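Local coordinates for protein KLLA0E08119p (Kluyveromyces lactis, PDB 3VA7) that probably carboxylates urea at the expense of ATP, with biotin carrying the carboxyl group, in the allophanate route of urea degradation, at residues A[606-611]-A[991-996]; A[1034-1039]-A[1051-1056]. All blocks are in the same frame, centred on the assembly; numbering follows the deposited sequence.

Along the chain, the first segment of interaction 1, 606-611, comes from the loop between strands 587-592 and 626-628. Its partner 991-996, the loop between strands 984-989 and 997-1001, follows 380 residues later, so the contact joins the A/B half of the carboxyltransferase region to the C/D half. Interaction 2 opens only after that one has closed: 1034-1039 meets 1051-1056 around strand 1045-1049, a local closure inside the C/D half. The two are in series, neither nested nor crossed, with centres about 9 Å apart. Asn1036 bridges them, its ND2 lying 2.7 Å from Leu994 O, a probable hydrogen bond, and both contacts reach the bound urea.

Interaction 1 of 2, residues A[606-611]-A[991-996]; sequences STFAMG and DVFLGS. With URE (urea), chain C.
Met610 lays its sulfur over the Phe993 ring in a Met-aromatic contact, and this joins the A/B and C/D halves of the carboxyltransferase region. SD stands 4.0 Å from the centroid of the Phe993 ring and only 7° off its normal, so it sits over the middle of the face. The chain runs extended to SD; beyond it the placement of CE is doubtful, because this methyl sits too close to Ala1037, and the contact rests on the sulfur. Phe608 comes to the same aromatic side chain at about a right angle, its CZ 3.8 Å from Phe993 CD2. With CG anti to the backbone N (chi1 -178°), Phe608 extends far enough for its ring edge to meet Leu994 as well. The loop offering Phe993 and Leu994 makes a type I' turn from Phe993 to Ser996, closed by Ser996 N to Phe993 O. At the start of 991-996, Asp991 and Val992 line the urea pocket, while the Phe993 side chain comes within about 5 Å, nearest atoms, of the bound biotin group. The Phe608 and Leu994 side chains run past each other in opposite directions, bringing Leu994 CD2 to 3.6 Å from Phe608 CE2, near the plane of that ring.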
loop_
_atom_site.group_PDB
_atom_site.type_symbol
_atom_site.label_atom_id
_atom_site.label_comp_id
_atom_site.label_asym_id
_atom_site.label_seq_id
_atom_site.Cartn_x
_atom_site.Cartn_y
_atom_site.Cartn_z
ATOM N N SER A 606 7.196 -3.052 8.231
ATOM C CA SER A 606 8.077 -2.220 7.427
ATOM C C SER A 606 7.351 -1.631 6.250
ATOM O O SER A 606 6.502 -2.307 5.625
ATOM C CB SER A 606 9.283 -2.987 6.915
ATOM O OG SER A 606 10.210 -3.183 7.946
ATOM N N THR A 607 7.730 -0.386 5.933
ATOM C CA THR A 607 7.218 0.321 4.780
ATOM C C THR A 607 7.954 -0.037 3.487
ATOM O O THR A 607 9.173 0.133 3.390
ATOM C CB THR A 607 7.380 1.817 4.962
ATOM O OG1 THR A 607 6.892 2.229 6.256
ATOM C CG2 THR A 607 6.655 2.558 3.873
ATOM N N PHE A 608 7.211 -0.525 2.486
ATOM C CA PHE A 608 7.743 -0.639 1.123
ATOM C C PHE A 608 7.026 0.371 0.243
ATOM O O PHE A 608 5.942 0.078 -0.267
ATOM C CB PHE A 608 7.521 -2.034 0.571
ATOM C CG PHE A 608 8.085 -2.234 -0.818
ATOM C CD1 PHE A 608 9.303 -1.668 -1.190
ATOM C CD2 PHE A 608 7.420 -3.006 -1.739
ATOM C CE1 PHE A 608 9.799 -1.860 -2.505
ATOM C CE2 PHE A 608 7.926 -3.205 -3.033
ATOM C CZ PHE A 608 9.099 -2.623 -3.428
ATOM N N ALA A 609 7.612 1.553 0.068
ATOM C CA ALA A 609 6.882 2.721 -0.483
ATOM C C ALA A 609 6.474 2.443 -1.922
ATOM O O ALA A 609 5.300 2.509 -2.268
ATOM C CB ALA A 609 7.706 3.961 -0.377
ATOM N N MET A 610 7.429 1.992 -2.720
ATOM C CA MET A 610 7.126 1.539 -4.084
ATOM C C MET A 610 5.831 0.746 -4.223
ATOM O O MET A 610 5.095 0.957 -5.193
ATOM C CB MET A 610 8.306 0.741 -4.691
ATOM C CG MET A 610 8.385 0.798 -6.231
ATOM S SD MET A 610 9.471 -0.526 -6.829
ATOM C CE MET A 610 8.081 -1.495 -7.264
ATOM N N GLY A 611 5.570 -0.157 -3.276
ATOM C CA GLY A 611 4.397 -1.030 -3.308
ATOM C C GLY A 611 3.224 -0.551 -2.432
ATOM O O GLY A 611 2.239 -1.281 -2.249
ATOM N N ASP A 991 10.461 -10.524 -11.259
ATOM C CA ASP A 991 11.242 -9.850 -12.330
ATOM C C ASP A 991 10.423 -8.674 -12.921
ATOM O O ASP A 991 9.833 -8.801 -13.991
ATOM C CB ASP A 991 11.483 -10.845 -13.427
ATOM C CG ASP A 991 12.779 -10.597 -14.163
ATOM O OD1 ASP A 991 13.286 -9.434 -14.167
ATOM O OD2 ASP A 991 13.283 -11.591 -14.755
ATOM N N VAL A 992 10.317 -7.559 -12.218
ATOM C CA VAL A 992 11.077 -7.278 -10.998
ATOM C C VAL A 992 9.997 -6.724 -10.056
ATOM O O VAL A 992 9.115 -5.956 -10.488
ATOM C CB VAL A 992 12.205 -6.345 -11.451
ATOM C CG1 VAL A 992 11.848 -4.881 -11.464
ATOM C CG2 VAL A 992 13.520 -6.692 -10.939
ATOM N N PHE A 993 9.960 -7.244 -8.828
ATOM C CA PHE A 993 9.037 -6.808 -7.734
ATOM C C PHE A 993 7.687 -7.401 -7.790
ATOM O O PHE A 993 7.141 -7.631 -8.847
ATOM C CB PHE A 993 8.887 -5.266 -7.602
ATOM C CG PHE A 993 10.208 -4.560 -7.431
ATOM C CD1 PHE A 993 10.839 -3.974 -8.518
ATOM C CD2 PHE A 993 10.865 -4.560 -6.172
ATOM C CE1 PHE A 993 12.089 -3.378 -8.367
ATOM C CE2 PHE A 993 12.105 -3.973 -6.007
ATOM C CZ PHE A 993 12.727 -3.370 -7.101
ATOM N N LEU A 994 7.127 -7.526 -6.600
ATOM C CA LEU A 994 5.787 -8.012 -6.332
ATOM C C LEU A 994 5.261 -9.041 -7.346
ATOM O O LEU A 994 4.296 -8.819 -8.050
ATOM C CB LEU A 994 4.863 -6.834 -6.109
ATOM C CG LEU A 994 5.475 -5.711 -5.235
ATOM C CD1 LEU A 994 4.501 -4.516 -5.202
ATOM C CD2 LEU A 994 5.861 -6.101 -3.830
ATOM N N GLY A 995 5.931 -10.178 -7.418
ATOM C CA GLY A 995 5.455 -11.278 -8.246
ATOM C C GLY A 995 5.432 -11.055 -9.759
ATOM O O GLY A 995 4.786 -11.842 -10.511
ATOM N N SER A 996 6.130 -9.997 -10.185
ATOM C CA SER A 996 6.394 -9.738 -11.568
ATOM C C SER A 996 7.037 -10.946 -12.205
ATOM O O SER A 996 8.119 -11.351 -11.772
ATOM C CB SER A 996 7.368 -8.587 -11.709
ATOM O OG SER A 996 6.733 -7.364 -11.419
HETATM C C URE C . 13.248 -6.036 -15.690
HETATM O O URE C . 12.208 -6.737 -15.622
HETATM N N1 URE C . 13.214 -4.747 -15.919
HETATM N N2 URE C . 14.509 -6.478 -15.566
#

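Interaction 2 of 2, residues A[1034-1039]-A[1051-1056]; sequences IYNAEG and ITAWDK. With URE (urea), chain C.
Thr1052 and Asn1036 are joined by a hydrogen bond from OG1 of the threonine to the backbone O of Asn1036, 2.6 Å long, with the donor in the carbonyl plane and on a lone pair. A second bond runs from Ala1053 N to Asn1036 OD1 (2.8 Å). Its N-H...O angle of 154° is fairly straight, yet the nitrogen stands well above the plane of the amide carbonyl, 69° out of it, away from the lone pairs. Asn1036 thus accepts twice, once through its main chain and once through its side chain. With OG1 anti to the backbone N of Thr1052 (chi1 -176°), the hydroxyl can donate to Asn1036 while accepting from Trp1054 N, at 3.0 Å; the latter bond makes an ST turn. The two bonds to Asn1036 join two loops of the carboxyltransferase C/D region that precede and follow strand 1045-1049 in sequence, the first of them carrying Tyr1035 of the urea pocket. Tyr1035 OH accepts a weak hydrogen bond from urea N1, which lies near the plane of the ring at its edge, and the same hydroxyl bonds to Arg1017 and Tyr1044. The other end of the Asn1036 amide, ND2, is hydrogen-bonded to Leu994 O. Replacing Asn1036 by an alanine removes the amide and is likely to leave Ala1053 N and Leu994 O without these partners, weakening the tie between the three loops. Outside the polar centre, Asn1036 CB packs 3.8 Å from Trp1054 CB; the indole then leads away, touching Leu994, Tyr601 and Pro1067. Ala1053 CB lies 3.4 Å from Asn1036 OD1, and at the margin Ile1034 CG2 approaches the backbone O of Ile1051 at 4.1 Å.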
loop_
_atom_site.group_PDB
_atom_site.type_symbol
_atom_site.label_atom_id
_atom_site.label_comp_id
_atom_site.label_asym_id
_atom_site.label_seq_id
_atom_site.Cartn_x
_atom_site.Cartn_y
_atom_site.Cartn_z
ATOM N N ILE A 1034 5.841 -8.612 -16.825
ATOM C CA ILE A 1034 4.826 -7.629 -16.510
ATOM C C ILE A 1034 5.321 -6.920 -15.261
ATOM O O ILE A 1034 5.620 -7.575 -14.264
ATOM C CB ILE A 1034 3.481 -8.268 -16.223
ATOM C CG1 ILE A 1034 2.958 -8.917 -17.495
ATOM C CG2 ILE A 1034 2.534 -7.238 -15.724
ATOM C CD1 ILE A 1034 1.740 -9.828 -17.288
ATOM N N TYR A 1035 5.471 -5.592 -15.325
ATOM C CA TYR A 1035 5.961 -4.835 -14.154
ATOM C C TYR A 1035 4.804 -4.676 -13.167
ATOM O O TYR A 1035 3.939 -3.830 -13.358
ATOM C CB TYR A 1035 6.541 -3.483 -14.563
ATOM C CG TYR A 1035 7.845 -3.558 -15.317
ATOM C CD1 TYR A 1035 7.848 -3.707 -16.702
ATOM C CD2 TYR A 1035 9.085 -3.477 -14.677
ATOM C CE1 TYR A 1035 9.019 -3.785 -17.448
ATOM C CE2 TYR A 1035 10.324 -3.554 -15.446
ATOM C CZ TYR A 1035 10.247 -3.723 -16.836
ATOM O OH TYR A 1035 11.362 -3.821 -17.668
ATOM N N ASN A 1036 4.761 -5.508 -12.129
ATOM C CA ASN A 1036 3.606 -5.466 -11.200
ATOM C C ASN A 1036 3.524 -4.230 -10.307
ATOM O O ASN A 1036 2.472 -3.990 -9.713
ATOM C CB ASN A 1036 3.482 -6.739 -10.338
ATOM C CG ASN A 1036 3.055 -7.931 -11.136
ATOM O OD1 ASN A 1036 2.556 -7.780 -12.263
ATOM N ND2 ASN A 1036 3.217 -9.145 -10.557
ATOM N N ALA A 1037 4.617 -3.473 -10.190
ATOM C CA ALA A 1037 4.637 -2.291 -9.307
ATOM C C ALA A 1037 4.808 -0.943 -10.040
ATOM O O ALA A 1037 5.557 -0.850 -11.018
ATOM C CB ALA A 1037 5.720 -2.447 -8.288
ATOM N N GLU A 1038 4.154 0.089 -9.524
ATOM C CA GLU A 1038 4.233 1.426 -10.055
ATOM C C GLU A 1038 5.573 2.083 -9.643
ATOM O O GLU A 1038 5.890 2.145 -8.470
ATOM C CB GLU A 1038 3.064 2.237 -9.504
ATOM C CG GLU A 1038 3.132 3.748 -9.743
ATOM C CD GLU A 1038 3.187 4.131 -11.225
ATOM O OE1 GLU A 1038 3.940 5.061 -11.519
ATOM O OE2 GLU A 1038 2.509 3.498 -12.099
ATOM N N GLY A 1039 6.331 2.612 -10.605
ATOM C CA GLY A 1039 7.570 3.303 -10.270
ATOM C C GLY A 1039 8.745 2.358 -10.032
ATOM O O GLY A 1039 9.559 2.585 -9.135
ATOM N N ILE A 1051 -2.741 -5.178 -16.874
ATOM C CA ILE A 1051 -3.034 -4.951 -15.472
ATOM C C ILE A 1051 -1.966 -5.667 -14.626
ATOM O O ILE A 1051 -1.489 -6.758 -14.994
ATOM C CB ILE A 1051 -4.409 -5.569 -15.042
ATOM C CG1 ILE A 1051 -4.395 -7.113 -15.234
ATOM C CG2 ILE A 1051 -5.545 -4.850 -15.691
ATOM C CD1 ILE A 1051 -5.650 -7.838 -14.963
ATOM N N THR A 1052 -1.666 -5.089 -13.466
ATOM C CA THR A 1052 -0.729 -5.678 -12.523
ATOM C C THR A 1052 -1.156 -7.057 -12.119
ATOM O O THR A 1052 -2.330 -7.304 -11.870
ATOM C CB THR A 1052 -0.590 -4.822 -11.223
ATOM O OG1 THR A 1052 0.418 -5.420 -10.389
ATOM C CG2 THR A 1052 -1.897 -4.720 -10.495
ATOM N N ALA A 1053 -0.197 -7.953 -12.061
ATOM C CA ALA A 1053 -0.477 -9.268 -11.584
ATOM C C ALA A 1053 -0.086 -9.324 -10.078
ATOM O O ALA A 1053 0.386 -10.371 -9.573
ATOM C CB ALA A 1053 0.302 -10.254 -12.412
ATOM N N TRP A 1054 -0.258 -8.201 -9.376
ATOM C CA TRP A 1054 -0.145 -8.179 -7.917
ATOM C C TRP A 1054 -1.349 -7.508 -7.303
ATOM O O TRP A 1054 -1.628 -6.364 -7.612
ATOM C CB TRP A 1054 1.086 -7.409 -7.515
ATOM C CG TRP A 1054 1.210 -7.091 -6.050
ATOM C CD1 TRP A 1054 0.785 -5.943 -5.391
ATOM C CD2 TRP A 1054 1.871 -7.906 -5.054
ATOM N NE1 TRP A 1054 1.153 -6.010 -4.055
ATOM C CE2 TRP A 1054 1.797 -7.203 -3.821
ATOM C CE3 TRP A 1054 2.500 -9.177 -5.086
ATOM C CZ2 TRP A 1054 2.310 -7.731 -2.629
ATOM C CZ3 TRP A 1054 3.041 -9.680 -3.900
ATOM C CH2 TRP A 1054 2.939 -8.953 -2.682
ATOM N N ASP A 1055 -2.040 -8.190 -6.415
ATOM C CA ASP A 1055 -3.302 -7.715 -5.869
ATOM C C ASP A 1055 -3.018 -7.503 -4.372
ATOM O O ASP A 1055 -3.278 -8.376 -3.510
ATOM C CB ASP A 1055 -4.370 -8.784 -6.183
ATOM C CG ASP A 1055 -5.720 -8.558 -5.496
ATOM O OD1 ASP A 1055 -5.900 -7.540 -4.765
ATOM O OD2 ASP A 1055 -6.616 -9.442 -5.668
ATOM N N LYS A 1056 -2.436 -6.353 -4.053
ATOM C CA LYS A 1056 -1.967 -6.078 -2.668
ATOM C C LYS A 1056 -2.943 -6.532 -1.560
ATOM O O LYS A 1056 -2.565 -7.108 -0.557
ATOM C CB LYS A 1056 -1.698 -4.582 -2.502
ATOM C CG LYS A 1056 -1.167 -4.250 -1.153
ATOM C CD LYS A 1056 -0.887 -2.794 -1.077
ATOM C CE LYS A 1056 -2.058 -2.044 -0.494
ATOM N NZ LYS A 1056 -1.925 -0.625 -0.869
HETATM C C URE C . 13.248 -6.036 -15.690
HETATM O O URE C . 12.208 -6.737 -15.622
HETATM N N1 URE C . 13.214 -4.747 -15.919
HETATM N N2 URE C . 14.509 -6.478 -15.566
#